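Local coordinates for protein ribonuclease H (Uncultured organism, PDB 3U3G) that cleaves the RNA strand of RNA/DNA hybrids, as a ribonuclease of the RNase H1 type, at residues Ile4-Asp9 / Ile54-Asp59; Val24-Lys29 / Asn124-Glu129; Val47-Ala52 / Val74-Glu79. All coordinates share one frame; numbering follows the deposited sequence.

Interaction 1 of 3, residues Ile4-Asp9 / Ile54-Asp59; sequences IIIYTD and IRALED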
ATOM      1  N   ILE A   4      -4.225  13.398  -3.717  1.00 12.91           N
ATOM      2  CA  ILE A   4      -4.128  12.018  -4.148  1.00 11.77           C
ATOM      3  C   ILE A   4      -4.344  11.118  -2.939  1.00 12.80           C
ATOM      4  O   ILE A   4      -3.658  11.259  -1.924  1.00 14.82           O
ATOM      5  CB  ILE A   4      -2.760  11.736  -4.797  1.00 11.88           C
ATOM      6  CG1 ILE A   4      -2.630  12.512  -6.113  1.00 12.21           C
ATOM      7  CG2 ILE A   4      -2.586  10.240  -5.053  1.00 16.94           C
ATOM      8  CD1 ILE A   4      -1.226  12.422  -6.756  1.00 17.19           C
ATOM      9  N   ILE A   5      -5.388  10.300  -3.002  1.00  9.22           N
ATOM     10  CA  ILE A   5      -5.731   9.389  -1.917  1.00 10.26           C
ATOM     11  C   ILE A   5      -5.439   7.962  -2.356  1.00  9.97           C
ATOM     12  O   ILE A   5      -5.921   7.509  -3.403  1.00  9.77           O
ATOM     13  CB  ILE A   5      -7.229   9.508  -1.523  1.00 10.55           C
ATOM     14  CG1 ILE A   5      -7.546  10.940  -1.080  1.00 14.47           C
ATOM     15  CG2 ILE A   5      -7.561   8.521  -0.395  1.00 10.94           C
ATOM     16  CD1 ILE A   5      -9.024  11.229  -0.998  1.00 20.46           C
ATOM     17  N   ILE A   6      -4.626   7.265  -1.572  1.00  9.06           N
ATOM     18  CA  ILE A   6      -4.172   5.921  -1.899  1.00  8.84           C
ATOM     19  C   ILE A   6      -4.739   4.951  -0.870  1.00 10.77           C
ATOM     20  O   ILE A   6      -4.772   5.272   0.321  1.00 12.19           O
ATOM     21  CB  ILE A   6      -2.632   5.844  -1.855  1.00 10.35           C
ATOM     22  CG1 ILE A   6      -2.001   6.812  -2.861  1.00 11.20           C
ATOM     23  CG2 ILE A   6      -2.163   4.421  -2.133  1.00 12.42           C
ATOM     24  CD1 ILE A   6      -0.494   6.954  -2.724  1.00 14.98           C
ATOM     25  N   TYR A   7      -5.297   3.832  -1.327  1.00  9.45           N
ATOM     26  CA  TYR A   7      -5.638   2.709  -0.449  1.00  8.20           C
ATOM     27  C   TYR A   7      -4.731   1.548  -0.816  1.00  7.93           C
ATOM     28  O   TYR A   7      -4.569   1.235  -2.003  1.00  8.77           O
ATOM     29  CB  TYR A   7      -7.083   2.246  -0.676  1.00  9.35           C
ATOM     30  CG  TYR A   7      -8.121   3.330  -0.512  1.00 10.27           C
ATOM     31  CD1 TYR A   7      -8.246   4.346  -1.459  1.00 10.47           C
ATOM     32  CD2 TYR A   7      -8.872   3.419   0.655  1.00  9.71           C
ATOM     33  CE1 TYR A   7      -9.210   5.345  -1.320  1.00 12.69           C
ATOM     34  CE2 TYR A   7      -9.825   4.422   0.809  1.00 12.46           C
ATOM     35  CZ  TYR A   7      -9.947   5.404  -0.150  1.00 11.70           C
ATOM     36  OH  TYR A   7     -10.849   6.452   0.026  1.00 13.81           O
ATOM     37  N   THR A   8      -4.170   0.882   0.178  1.00  8.66           N
ATOM     38  CA  THR A   8      -3.380  -0.307  -0.116  1.00  8.73           C
ATOM     39  C   THR A   8      -3.834  -1.492   0.701  1.00  9.03           C
ATOM     40  O   THR A   8      -4.363  -1.329   1.803  1.00 10.92           O
ATOM     41  CB  THR A   8      -1.864  -0.105   0.105  1.00  9.08           C
ATOM     42  OG1 THR A   8      -1.595   0.055   1.506  1.00 10.08           O
ATOM     43  CG2 THR A   8      -1.351   1.125  -0.654  1.00  8.43           C
ATOM     44  N   ASP A   9      -3.607  -2.680   0.164  1.00  8.83           N
ATOM     45  CA  ASP A   9      -3.777  -3.915   0.917  1.00 10.66           C
ATOM     46  C   ASP A   9      -2.852  -4.971   0.316  1.00 10.06           C
ATOM     47  O   ASP A   9      -2.478  -4.909  -0.865  1.00  8.85           O
ATOM     48  CB  ASP A   9      -5.242  -4.386   0.850  1.00 10.60           C
ATOM     49  CG  ASP A   9      -5.607  -5.379   1.954  1.00 17.74           C
ATOM     50  OD1 ASP A   9      -4.847  -5.535   2.932  1.00 14.41           O
ATOM     51  OD2 ASP A   9      -6.685  -6.004   1.845  1.00 31.30           O
ATOM     52  N   ILE A  54       5.078  -0.384  -1.082  1.00  7.07           N
ATOM     53  CA  ILE A  54       6.183  -0.151  -2.007  1.00  7.09           C
ATOM     54  C   ILE A  54       5.672   0.046  -3.447  1.00  6.60           C
ATOM     55  O   ILE A  54       6.083   0.969  -4.138  1.00  6.67           O
ATOM     56  CB  ILE A  54       7.209  -1.282  -1.909  1.00  6.75           C
ATOM     57  CG1 ILE A  54       7.872  -1.233  -0.528  1.00  8.71           C
ATOM     58  CG2 ILE A  54       8.245  -1.168  -3.017  1.00  8.55           C
ATOM     59  CD1 ILE A  54       8.722  -2.439  -0.217  1.00  9.27           C
ATOM     60  N   ARG A  55       4.699  -0.764  -3.843  1.00  6.26           N
ATOM     61  CA  ARG A  55       4.092  -0.640  -5.158  1.00  7.18           C
ATOM     62  C   ARG A  55       3.311   0.656  -5.313  1.00  7.64           C
ATOM     63  O   ARG A  55       3.450   1.336  -6.325  1.00  6.88           O
ATOM     64  CB  ARG A  55       3.198  -1.840  -5.461  1.00  7.11           C
ATOM     65  CG  ARG A  55       2.313  -1.685  -6.698  1.00  7.33           C
ATOM     66  CD  ARG A  55       3.096  -1.530  -8.019  1.00  8.30           C
ATOM     67  NE  ARG A  55       2.191  -1.481  -9.184  1.00  7.69           N
ATOM     68  CZ  ARG A  55       1.746  -2.558  -9.818  1.00  7.75           C
ATOM     69  NH1 ARG A  55       0.837  -2.431 -10.779  1.00 10.02           N
ATOM     70  NH2 ARG A  55       2.219  -3.757  -9.503  1.00  7.61           N
ATOM     71  N   ALA A  56       2.580   1.066  -4.275  1.00  6.25           N
ATOM     72  CA  ALA A  56       1.910   2.372  -4.345  1.00  7.25           C
ATOM     73  C   ALA A  56       2.887   3.527  -4.528  1.00  6.75           C
ATOM     74  O   ALA A  56       2.641   4.440  -5.320  1.00  7.38           O
ATOM     75  CB  ALA A  56       1.026   2.602  -3.122  1.00  7.87           C
ATOM     76  N   LEU A  57       4.012   3.477  -3.809  1.00  6.43           N
ATOM     77  CA  LEU A  57       5.049   4.497  -3.966  1.00  7.39           C
ATOM     78  C   LEU A  57       5.688   4.510  -5.358  1.00  6.62           C
ATOM     79  O   LEU A  57       6.015   5.587  -5.874  1.00  7.71           O
ATOM     80  CB  LEU A  57       6.116   4.341  -2.880  1.00  8.14           C
ATOM     81  CG  LEU A  57       5.563   4.639  -1.485  1.00  7.49           C
ATOM     82  CD1 LEU A  57       6.574   4.156  -0.449  1.00 10.42           C
ATOM     83  CD2 LEU A  57       5.320   6.145  -1.293  1.00 13.85           C
ATOM     84  N   GLU A  58       5.778   3.341  -5.991  1.00  5.33           N
ATOM     85  CA  GLU A  58       6.216   3.239  -7.375  1.00  6.90           C
ATOM     86  C   GLU A  58       5.179   3.827  -8.331  1.00  6.84           C
ATOM     87  O   GLU A  58       5.515   4.606  -9.235  1.00  6.99           O
ATOM     88  CB  GLU A  58       6.509   1.774  -7.702  1.00  8.83           C
ATOM     89  CG  GLU A  58       6.669   1.430  -9.171  1.00 12.29           C
ATOM     90  CD  GLU A  58       8.090   1.575  -9.666  1.00 12.32           C
ATOM     91  OE1 GLU A  58       8.878   2.290  -8.993  1.00 14.65           O
ATOM     92  OE2 GLU A  58       8.339   1.170 -10.834  1.00 11.80           O
ATOM     93  N   ASP A  59       3.918   3.457  -8.128  1.00  7.03           N
ATOM     94  CA  ASP A  59       2.829   3.976  -8.958  1.00  6.95           C
ATOM     95  C   ASP A  59       2.865   5.493  -8.942  1.00  9.72           C
ATOM     96  O   ASP A  59       2.653   6.139  -9.965  1.00  9.01           O
ATOM     97  CB  ASP A  59       1.485   3.513  -8.393  1.00  7.88           C
ATOM     98  CG  ASP A  59       1.244   2.018  -8.578  1.00  8.59           C
ATOM     99  OD1 ASP A  59       1.778   1.416  -9.534  1.00  8.81           O
ATOM    100  OD2 ASP A  59       0.342   1.504  -7.889  1.00  8.46           O
TER

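Interaction 2 of 3, residues Val24-Lys29 / Asn124-Glu129; sequences VITDEK and NARADE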
ATOM      1  N   VAL A  24      -5.457   1.238  -4.742  1.00  7.38           N
ATOM      2  CA  VAL A  24      -6.453   2.089  -5.382  1.00  8.12           C
ATOM      3  C   VAL A  24      -6.024   3.529  -5.162  1.00  6.63           C
ATOM      4  O   VAL A  24      -5.668   3.925  -4.037  1.00  8.07           O
ATOM      5  CB  VAL A  24      -7.857   1.896  -4.750  1.00  9.86           C
ATOM      6  CG1 VAL A  24      -8.872   2.819  -5.409  1.00 11.00           C
ATOM      7  CG2 VAL A  24      -8.290   0.434  -4.826  1.00 11.02           C
ATOM      8  N   ILE A  25      -6.032   4.320  -6.221  1.00  6.59           N
ATOM      9  CA  ILE A  25      -5.687   5.731  -6.121  1.00  7.00           C
ATOM     10  C   ILE A  25      -6.827   6.570  -6.646  1.00  7.42           C
ATOM     11  O   ILE A  25      -7.353   6.298  -7.738  1.00  8.69           O
ATOM     12  CB  ILE A  25      -4.408   6.074  -6.911  1.00  7.39           C
ATOM     13  CG1 ILE A  25      -3.310   5.049  -6.591  1.00  9.06           C
ATOM     14  CG2 ILE A  25      -3.968   7.514  -6.621  1.00  8.93           C
ATOM     15  CD1 ILE A  25      -1.948   5.384  -7.192  1.00 10.40           C
ATOM     16  N   THR A  26      -7.288   7.509  -5.824  1.00  8.46           N
ATOM     17  CA  THR A  26      -8.371   8.417  -6.219  1.00  8.68           C
ATOM     18  C   THR A  26      -7.941   9.865  -6.097  1.00  7.55           C
ATOM     19  O   THR A  26      -6.981  10.196  -5.393  1.00  7.64           O
ATOM     20  CB  THR A  26      -9.680   8.200  -5.403  1.00  8.84           C
ATOM     21  OG1 THR A  26      -9.577   8.856  -4.128  1.00 11.85           O
ATOM     22  CG2 THR A  26      -9.976   6.711  -5.208  1.00  9.34           C
ATOM     23  N   ASP A  27      -8.753  10.760  -6.650  1.00  7.04           N
ATOM     24  CA  ASP A  27      -8.615  12.168  -6.328  1.00  8.93           C
ATOM     25  C   ASP A  27      -9.499  12.532  -5.139  1.00  8.45           C
ATOM     26  O   ASP A  27     -10.099  11.661  -4.485  1.00  8.53           O
ATOM     27  CB  ASP A  27      -8.893  13.050  -7.557  1.00  8.80           C
ATOM     28  CG  ASP A  27     -10.351  13.012  -8.013  1.00  9.26           C
ATOM     29  OD1 ASP A  27     -11.237  12.517  -7.296  1.00  8.23           O
ATOM     30  OD2 ASP A  27     -10.607  13.567  -9.097  1.00 12.35           O
ATOM     31  N   GLU A  28      -9.534  13.824  -4.835  1.00  9.52           N
ATOM     32  CA  GLU A  28     -10.238  14.329  -3.661  1.00  9.81           C
ATOM     33  C   GLU A  28     -11.749  14.202  -3.793  1.00 10.13           C
ATOM     34  O   GLU A  28     -12.467  14.331  -2.798  1.00 14.13           O
ATOM     35  CB  GLU A  28      -9.847  15.790  -3.418  1.00 11.07           C
ATOM     36  CG  GLU A  28     -10.452  16.784  -4.403  1.00 11.90           C
ATOM     37  CD  GLU A  28      -9.670  16.925  -5.722  1.00 15.48           C
ATOM     38  OE1 GLU A  28      -8.681  16.195  -5.935  1.00 14.64           O
ATOM     39  OE2 GLU A  28     -10.117  17.690  -6.615  1.00 16.83           O
ATOM     40  N   LYS A  29     -12.239  13.985  -5.012  1.00  9.25           N
ATOM     41  CA  LYS A  29     -13.673  13.787  -5.248  1.00 10.29           C
ATOM     42  C   LYS A  29     -14.045  12.316  -5.160  1.00  9.81           C
ATOM     43  O   LYS A  29     -15.206  11.950  -5.323  1.00 10.87           O
ATOM     44  CB  LYS A  29     -14.095  14.358  -6.606  1.00  8.74           C
ATOM     45  CG  LYS A  29     -13.605  15.772  -6.829  1.00  8.61           C
ATOM     46  CD  LYS A  29     -14.191  16.379  -8.084  1.00 10.23           C
ATOM     47  CE  LYS A  29     -13.526  17.729  -8.353  1.00 11.75           C
ATOM     48  NZ  LYS A  29     -14.058  18.380  -9.584  1.00 13.58           N
ATOM     49  N   ASN A 124     -11.886  -0.498   3.104  1.00 16.85           N
ATOM     50  CA  ASN A 124     -10.794  -0.927   2.234  1.00 15.86           C
ATOM     51  C   ASN A 124     -11.141  -2.119   1.335  1.00 17.05           C
ATOM     52  O   ASN A 124     -10.248  -2.833   0.856  1.00 17.29           O
ATOM     53  CB  ASN A 124      -9.541  -1.224   3.061  1.00 14.27           C
ATOM     54  CG  ASN A 124      -8.258  -0.987   2.282  1.00 16.64           C
ATOM     55  OD1 ASN A 124      -8.243  -0.214   1.324  1.00 16.47           O
ATOM     56  ND2 ASN A 124      -7.151  -1.510   2.798  1.00 16.23           N
ATOM     57  N   ALA A 125     -12.432  -2.311   1.063  1.00 17.31           N
ATOM     58  CA  ALA A 125     -12.877  -3.496   0.350  1.00 16.32           C
ATOM     59  C   ALA A 125     -12.363  -3.572  -1.089  1.00 13.08           C
ATOM     60  O   ALA A 125     -12.052  -4.649  -1.574  1.00 13.00           O
ATOM     61  CB  ALA A 125     -14.396  -3.619   0.385  1.00 19.80           C
ATOM     62  N   ARG A 126     -12.199  -2.428  -1.749  1.00 13.27           N
ATOM     63  CA  ARG A 126     -11.723  -2.439  -3.132  1.00 13.38           C
ATOM     64  C   ARG A 126     -10.296  -3.002  -3.242  1.00 10.71           C
ATOM     65  O   ARG A 126     -10.023  -3.893  -4.050  1.00 12.23           O
ATOM     66  CB  ARG A 126     -11.764  -1.035  -3.736  1.00 15.34           C
ATOM     67  CG  ARG A 126     -13.142  -0.567  -4.162  1.00 21.72           C
ATOM     68  CD  ARG A 126     -13.083   0.874  -4.641  1.00 23.97           C
ATOM     69  NE  ARG A 126     -12.365   1.016  -5.908  1.00 25.06           N
ATOM     70  CZ  ARG A 126     -12.189   2.181  -6.528  1.00 25.03           C
ATOM     71  NH1 ARG A 126     -12.491   3.307  -5.894  1.00 20.35           N
ATOM     72  NH2 ARG A 126     -11.613   2.232  -7.726  1.00 15.56           N
ATOM     73  N   ALA A 127      -9.396  -2.476  -2.418  1.00 10.53           N
ATOM     74  CA  ALA A 127      -8.018  -2.967  -2.415  1.00 11.11           C
ATOM     75  C   ALA A 127      -7.967  -4.453  -2.071  1.00 10.05           C
ATOM     76  O   ALA A 127      -7.156  -5.192  -2.622  1.00 10.79           O
ATOM     77  CB  ALA A 127      -7.160  -2.152  -1.467  1.00 11.69           C
ATOM     78  N   ASP A 128      -8.771  -4.878  -1.100  1.00 11.04           N
ATOM     79  CA  ASP A 128      -8.867  -6.304  -0.803  1.00 12.07           C
ATOM     80  C   ASP A 128      -9.298  -7.140  -2.008  1.00 11.65           C
ATOM     81  O   ASP A 128      -8.761  -8.229  -2.241  1.00 12.34           O
ATOM     82  CB  ASP A 128      -9.797  -6.547   0.392  1.00 11.74           C
ATOM     83  CG  ASP A 128     -10.023  -8.025   0.675  1.00 18.36           C
ATOM     84  OD1 ASP A 128      -9.170  -8.638   1.336  1.00 21.70           O
ATOM     85  OD2 ASP A 128     -11.005  -8.588   0.145  1.00 23.56           O
ATOM     86  N   GLU A 129     -10.286  -6.649  -2.752  1.00 12.71           N
ATOM     87  CA  GLU A 129     -10.728  -7.333  -3.961  1.00 13.98           C
ATOM     88  C   GLU A 129      -9.588  -7.461  -4.961  1.00 12.77           C
ATOM     89  O   GLU A 129      -9.412  -8.508  -5.595  1.00 13.74           O
ATOM     90  CB  GLU A 129     -11.919  -6.608  -4.610  1.00 18.26           C
ATOM     91  CG  GLU A 129     -13.086  -6.326  -3.675  1.00 31.60           C
ATOM     92  CD  GLU A 129     -14.104  -5.346  -4.267  1.00 44.03           C
ATOM     93  OE1 GLU A 129     -13.996  -5.003  -5.465  1.00 42.48           O
ATOM     94  OE2 GLU A 129     -15.008  -4.905  -3.521  1.00 48.78           O
TER

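Interaction 3 of 3, residues Val47-Ala52 / Val74-Glu79; sequences VAEYEA and VRMDSE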
ATOM      1  N   VAL A  47       4.438  -9.177   4.916  1.00 12.69           N
ATOM      2  CA  VAL A  47       5.304  -8.804   3.809  1.00 11.58           C
ATOM      3  C   VAL A  47       4.504  -8.299   2.615  1.00 12.85           C
ATOM      4  O   VAL A  47       4.814  -7.229   2.082  1.00 10.90           O
ATOM      5  CB  VAL A  47       6.280  -9.911   3.415  1.00 10.40           C
ATOM      6  CG1 VAL A  47       6.930  -9.606   2.056  1.00 15.39           C
ATOM      7  CG2 VAL A  47       7.350 -10.065   4.495  1.00 13.30           C
ATOM      8  N   ALA A  48       3.412  -8.987   2.282  1.00 10.63           N
ATOM      9  CA  ALA A  48       2.517  -8.504   1.233  1.00  7.59           C
ATOM     10  C   ALA A  48       1.949  -7.110   1.487  1.00  9.24           C
ATOM     11  O   ALA A  48       1.907  -6.299   0.572  1.00  9.95           O
ATOM     12  CB  ALA A  48       1.405  -9.523   0.936  1.00 10.31           C
ATOM     13  N   GLU A  49       1.539  -6.813   2.722  1.00  9.89           N
ATOM     14  CA  GLU A  49       1.071  -5.468   3.041  1.00  9.55           C
ATOM     15  C   GLU A  49       2.155  -4.430   2.764  1.00  8.98           C
ATOM     16  O   GLU A  49       1.878  -3.327   2.273  1.00  9.16           O
ATOM     17  CB  GLU A  49       0.639  -5.363   4.508  1.00 10.65           C
ATOM     18  CG  GLU A  49      -0.695  -6.042   4.855  1.00 15.82           C
ATOM     19  CD  GLU A  49      -1.886  -5.074   4.914  1.00 34.73           C
ATOM     20  OE1 GLU A  49      -1.858  -4.000   4.266  1.00 25.47           O
ATOM     21  OE2 GLU A  49      -2.887  -5.417   5.578  1.00 26.92           O
ATOM     22  N   TYR A  50       3.389  -4.746   3.156  1.00 10.13           N
ATOM     23  CA  TYR A  50       4.496  -3.814   2.940  1.00  9.70           C
ATOM     24  C   TYR A  50       4.834  -3.689   1.457  1.00  8.37           C
ATOM     25  O   TYR A  50       5.060  -2.582   0.968  1.00  7.82           O
ATOM     26  CB  TYR A  50       5.740  -4.263   3.707  1.00  7.77           C
ATOM     27  CG  TYR A  50       5.828  -3.783   5.145  1.00  7.97           C
ATOM     28  CD1 TYR A  50       4.741  -3.858   6.004  1.00 10.52           C
ATOM     29  CD2 TYR A  50       7.028  -3.323   5.670  1.00  8.35           C
ATOM     30  CE1 TYR A  50       4.836  -3.429   7.322  1.00  8.92           C
ATOM     31  CE2 TYR A  50       7.143  -2.972   6.995  1.00  9.06           C
ATOM     32  CZ  TYR A  50       6.040  -2.996   7.812  1.00 10.74           C
ATOM     33  OH  TYR A  50       6.148  -2.547   9.120  1.00 12.02           O
ATOM     34  N   GLU A  51       4.753  -4.796   0.728  1.00  9.47           N
ATOM     35  CA  GLU A  51       4.989  -4.744  -0.714  1.00  8.26           C
ATOM     36  C   GLU A  51       3.928  -3.896  -1.413  1.00  9.00           C
ATOM     37  O   GLU A  51       4.214  -3.251  -2.417  1.00  7.94           O
ATOM     38  CB  GLU A  51       5.029  -6.150  -1.322  1.00  9.14           C
ATOM     39  CG  GLU A  51       6.232  -7.011  -0.960  1.00 11.87           C
ATOM     40  CD  GLU A  51       7.507  -6.630  -1.707  1.00 18.55           C
ATOM     41  OE1 GLU A  51       7.605  -5.501  -2.264  1.00 13.47           O
ATOM     42  OE2 GLU A  51       8.452  -7.455  -1.665  1.00 20.28           O
ATOM     43  N   ALA A  52       2.694  -3.910  -0.921  1.00  8.47           N
ATOM     44  CA  ALA A  52       1.659  -3.098  -1.535  1.00  6.67           C
ATOM     45  C   ALA A  52       1.952  -1.613  -1.367  1.00  5.88           C
ATOM     46  O   ALA A  52       1.760  -0.826  -2.299  1.00  7.68           O
ATOM     47  CB  ALA A  52       0.293  -3.444  -0.950  1.00  8.22           C
ATOM     48  N   VAL A  74      -2.264   8.019   2.426  1.00 10.34           N
ATOM     49  CA  VAL A  74      -2.384   6.567   2.282  1.00  9.13           C
ATOM     50  C   VAL A  74      -3.278   6.023   3.384  1.00 10.38           C
ATOM     51  O   VAL A  74      -3.052   6.313   4.565  1.00 11.66           O
ATOM     52  CB  VAL A  74      -1.007   5.877   2.381  1.00 10.83           C
ATOM     53  CG1 VAL A  74      -1.190   4.357   2.446  1.00 12.63           C
ATOM     54  CG2 VAL A  74      -0.134   6.257   1.211  1.00 14.25           C
ATOM     55  N   ARG A  75      -4.364   5.377   2.976  1.00  8.26           N
ATOM     56  CA  ARG A  75      -5.341   4.773   3.875  1.00  9.32           C
ATOM     57  C   ARG A  75      -5.166   3.265   3.933  1.00  9.44           C
ATOM     58  O   ARG A  75      -5.044   2.602   2.902  1.00 11.27           O
ATOM     59  CB  ARG A  75      -6.757   5.115   3.413  1.00  8.35           C
ATOM     60  CG  ARG A  75      -7.013   6.612   3.467  1.00  9.33           C
ATOM     61  CD  ARG A  75      -8.363   7.017   2.901  1.00 12.68           C
ATOM     62  NE  ARG A  75      -8.537   8.468   3.017  1.00 11.64           N
ATOM     63  CZ  ARG A  75      -9.631   9.123   2.643  1.00 15.71           C
ATOM     64  NH1 ARG A  75     -10.655   8.461   2.125  1.00 20.12           N
ATOM     65  NH2 ARG A  75      -9.655  10.452   2.709  1.00 14.04           N
ATOM     66  N   MET A  76      -5.071   2.734   5.147  1.00  9.56           N
ATOM     67  CA  MET A  76      -4.867   1.308   5.350  1.00 11.22           C
ATOM     68  C   MET A  76      -5.814   0.843   6.432  1.00 11.12           C
ATOM     69  O   MET A  76      -6.037   1.558   7.408  1.00 11.73           O
ATOM     70  CB  MET A  76      -3.443   1.061   5.836  1.00 10.16           C
ATOM     71  CG  MET A  76      -2.372   1.578   4.901  1.00 12.64           C
ATOM     72  SD  MET A  76      -0.715   1.319   5.550  1.00 16.00           S
ATOM     73  CE  MET A  76      -0.210  -0.149   4.663  1.00 28.39           C
ATOM     74  N   ASP A  77      -6.265  -0.402   6.336  1.00 12.89           N
ATOM     75  CA  ASP A  77      -7.125  -0.941   7.375  1.00 13.64           C
ATOM     76  C   ASP A  77      -6.389  -1.713   8.468  1.00 15.92           C
ATOM     77  O   ASP A  77      -7.010  -2.139   9.445  1.00 24.84           O
ATOM     78  CB  ASP A  77      -8.313  -1.730   6.792  1.00 12.78           C
ATOM     79  CG  ASP A  77      -7.899  -3.036   6.120  1.00 22.82           C
ATOM     80  OD1 ASP A  77      -6.954  -2.999   5.315  1.00 22.25           O
ATOM     81  OD2 ASP A  77      -8.748  -3.962   6.080  1.00 22.98           O
ATOM     82  N   SER A  78      -5.067  -1.605   8.476  1.00 14.63           N
ATOM     83  CA  SER A  78      -4.274  -2.163   9.566  1.00 14.53           C
ATOM     84  C   SER A  78      -3.787  -1.029  10.465  1.00 12.73           C
ATOM     85  O   SER A  78      -2.914  -0.255  10.078  1.00 13.58           O
ATOM     86  CB  SER A  78      -3.065  -2.922   9.010  1.00 16.03           C
ATOM     87  OG  SER A  78      -2.139  -3.223  10.047  1.00 19.06           O
ATOM     88  N   GLU A  79      -4.334  -0.928  11.672  1.00 12.12           N
ATOM     89  CA  GLU A  79      -3.887   0.111  12.574  1.00 11.66           C
ATOM     90  C   GLU A  79      -2.415  -0.082  12.946  1.00 11.85           C
ATOM     91  O   GLU A  79      -1.657   0.883  13.037  1.00  9.47           O
ATOM     92  CB  GLU A  79      -4.766   0.208  13.831  1.00 11.84           C
ATOM     93  CG  GLU A  79      -4.382   1.417  14.661  1.00 11.67           C
ATOM     94  CD  GLU A  79      -5.289   1.689  15.840  1.00 16.95           C
ATOM     95  OE1 GLU A  79      -6.266   0.947  16.041  1.00 16.41           O
ATOM     96  OE2 GLU A  79      -5.034   2.706  16.517  1.00 23.59           O
TER

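Interaction 1 of 3, residues Ile4-Asp9 / Ile54-Asp59
Ile6 holds CG2 anti to its backbone N (CG1 sits beside that N, chi1 -60°), while Thr8 turns CG2 the other way, opposite its carbonyl carbon, with OG1 between N and C (chi1 68°). Two apart in strand 4-9, both residues point to the side of helix 54-59, and these torsions put a CG2 methyl of each against it. They meet a single partner. Ala56 brings its CB down to 3.8 Å from Ile6 CG2 and 3.7 Å from Thr8 CG2, and since Thr8 CG2 also lies 3.7 Å from Ile6 CG2, three methyls form a nearly equilateral triangle. The alanine lets the helix settle close to the sheet: the CA atoms of Thr8 and Ala56 are 7.3 Å apart. This is the centre of the RNase H fold, with helix 45-60 packing on strand 3-12, the middle strand of the five; Val23 of the neighbouring strand also touches Ala56, and Val72, Val74 and Leu60 also touch Ile6.

Either side of Ala56 in sequence, Arg55 and Asp59 pair one turn apart on the helix. Arg55 NE donates to Asp59 OD1 at 2.9 Å, nearly in the plane of the guanidinium but 33° out of the carboxylate plane, on its syn side. The other oxygen of Asp59, OD2, is hydrogen-bonded to Ser36 OG on strand 32-41. These polar bonds lie outside the contact itself; strand and helix segments meet through methyl packing with no hydrogen bond between them, which implies that their contact depends on fit rather than on bond direction.

Interaction 2 of 3, residues Val24-Lys29 / Asn124-Glu129
Val24 and Ala127 mark the closest backbone approach of the two segments, where strand 24-26 and helix 125-129 run roughly antiparallel, at 140°, with their axes 9.6 Å apart. Two methyls of Val24 do most of the work. CG1, anti to the backbone N (chi1 179°), lies against one face of the Arg126 guanidinium, 3.5 Å from its plane and over its centre, with Arg126 CZ 3.6 Å from Val24 CG1. CG2 takes the root of the same side chain, 3.9 Å from Arg126 CB, and reaches on to Ala127, whose CB is 4.4 Å from Val24 CG2. The arginine brings its guanidinium to the valine by bending at chi3 (69°), and the two side chains cross at about a right angle. Farther along the strand Thr26 CG2 lies obliquely to the guanidinium, 4.3 Å from Arg126 NH1. In this RNase H fold the helix 125-139 lies on the face of the sheet opposite helix 45-60, and Arg126 spans outward from it to strand 32-41, where its NH2 makes a salt bridge with Glu35 OE2 and a hydrogen bond with Thr32 OG1. These partners, both on NH2, help to set the direction of the guanidinium, while Val24 supplies apolar packing on that one face. An alanine in place of Val24 removes both methyls, which would probably leave the guanidinium without its apolar support there and open a gap beside Ala127. Thr26 OG1, for its part, donates to Asp27 O at 2.9 Å, and Asp27 OD1 accepts from Lys29 N, also 2.9 Å and from above the carboxylate plane, closing an Asx turn in which the same oxygen takes Asn31 N as well.

Interaction 3 of 3, residues Val47-Ala52 / Val74-Glu79
Glu49 leans from helix 47-52 toward Met76 and Ser78, at the point where strand 71-76 of the RNase H fold ends and the chain turns into helix 79-85. Its side chain bends at chi2 (-99°), which turns the carboxylate toward these two residues, and each oxygen then faces a different carbon. OE1 is met by the methyl end of Met76, with CE 4.2 Å away from Glu49 OE1. OE2 looks at the CB of Ser78, again 4.2 Å from Glu49 OE2. No hydrogen bond joins the segments, so the contact is loose van der Waals packing of a buried carboxylate against carbon. Ile81 of helix 79-85 touches both Glu49 and Met76.

Other acids crowd the same place. Asp77 OD1 lies 4.7 Å from Glu49 OE2, and Asp9 OD1 is closer still to that oxygen, a grouping consistent with the acidic cluster that binds metal ions in RNase H enzymes. Asp77 OD1 is held by Asn124 ND2. Ser78 turns OG anti to its own backbone N (chi1 168°) and serves as N-cap of the following helix, its OG hydrogen-bonded to Ile81 N.

From the N terminus, strand segment 4-9 comes first, then 24-29 beside it in the sheet, then 47-52 and 54-59 on one helix. Interaction 1 closes first, when 54-59 returns to 4-9. Interaction 3 follows, as the chain re-enters the sheet at 74-79, and interaction 2 closes last, at 124-129. Interaction 1 crosses both others, whereas interaction 3 is nested inside the loop of interaction 2. Interactions 1 and 3 fasten helix 45-60 to neighbouring strands 3-12 and 71-76; interaction 2 fixes helix 125-139 on the opposite face. The backbone joins them: Tyr7 N meets Val24 O, and Ile6 O meets Arg75 N.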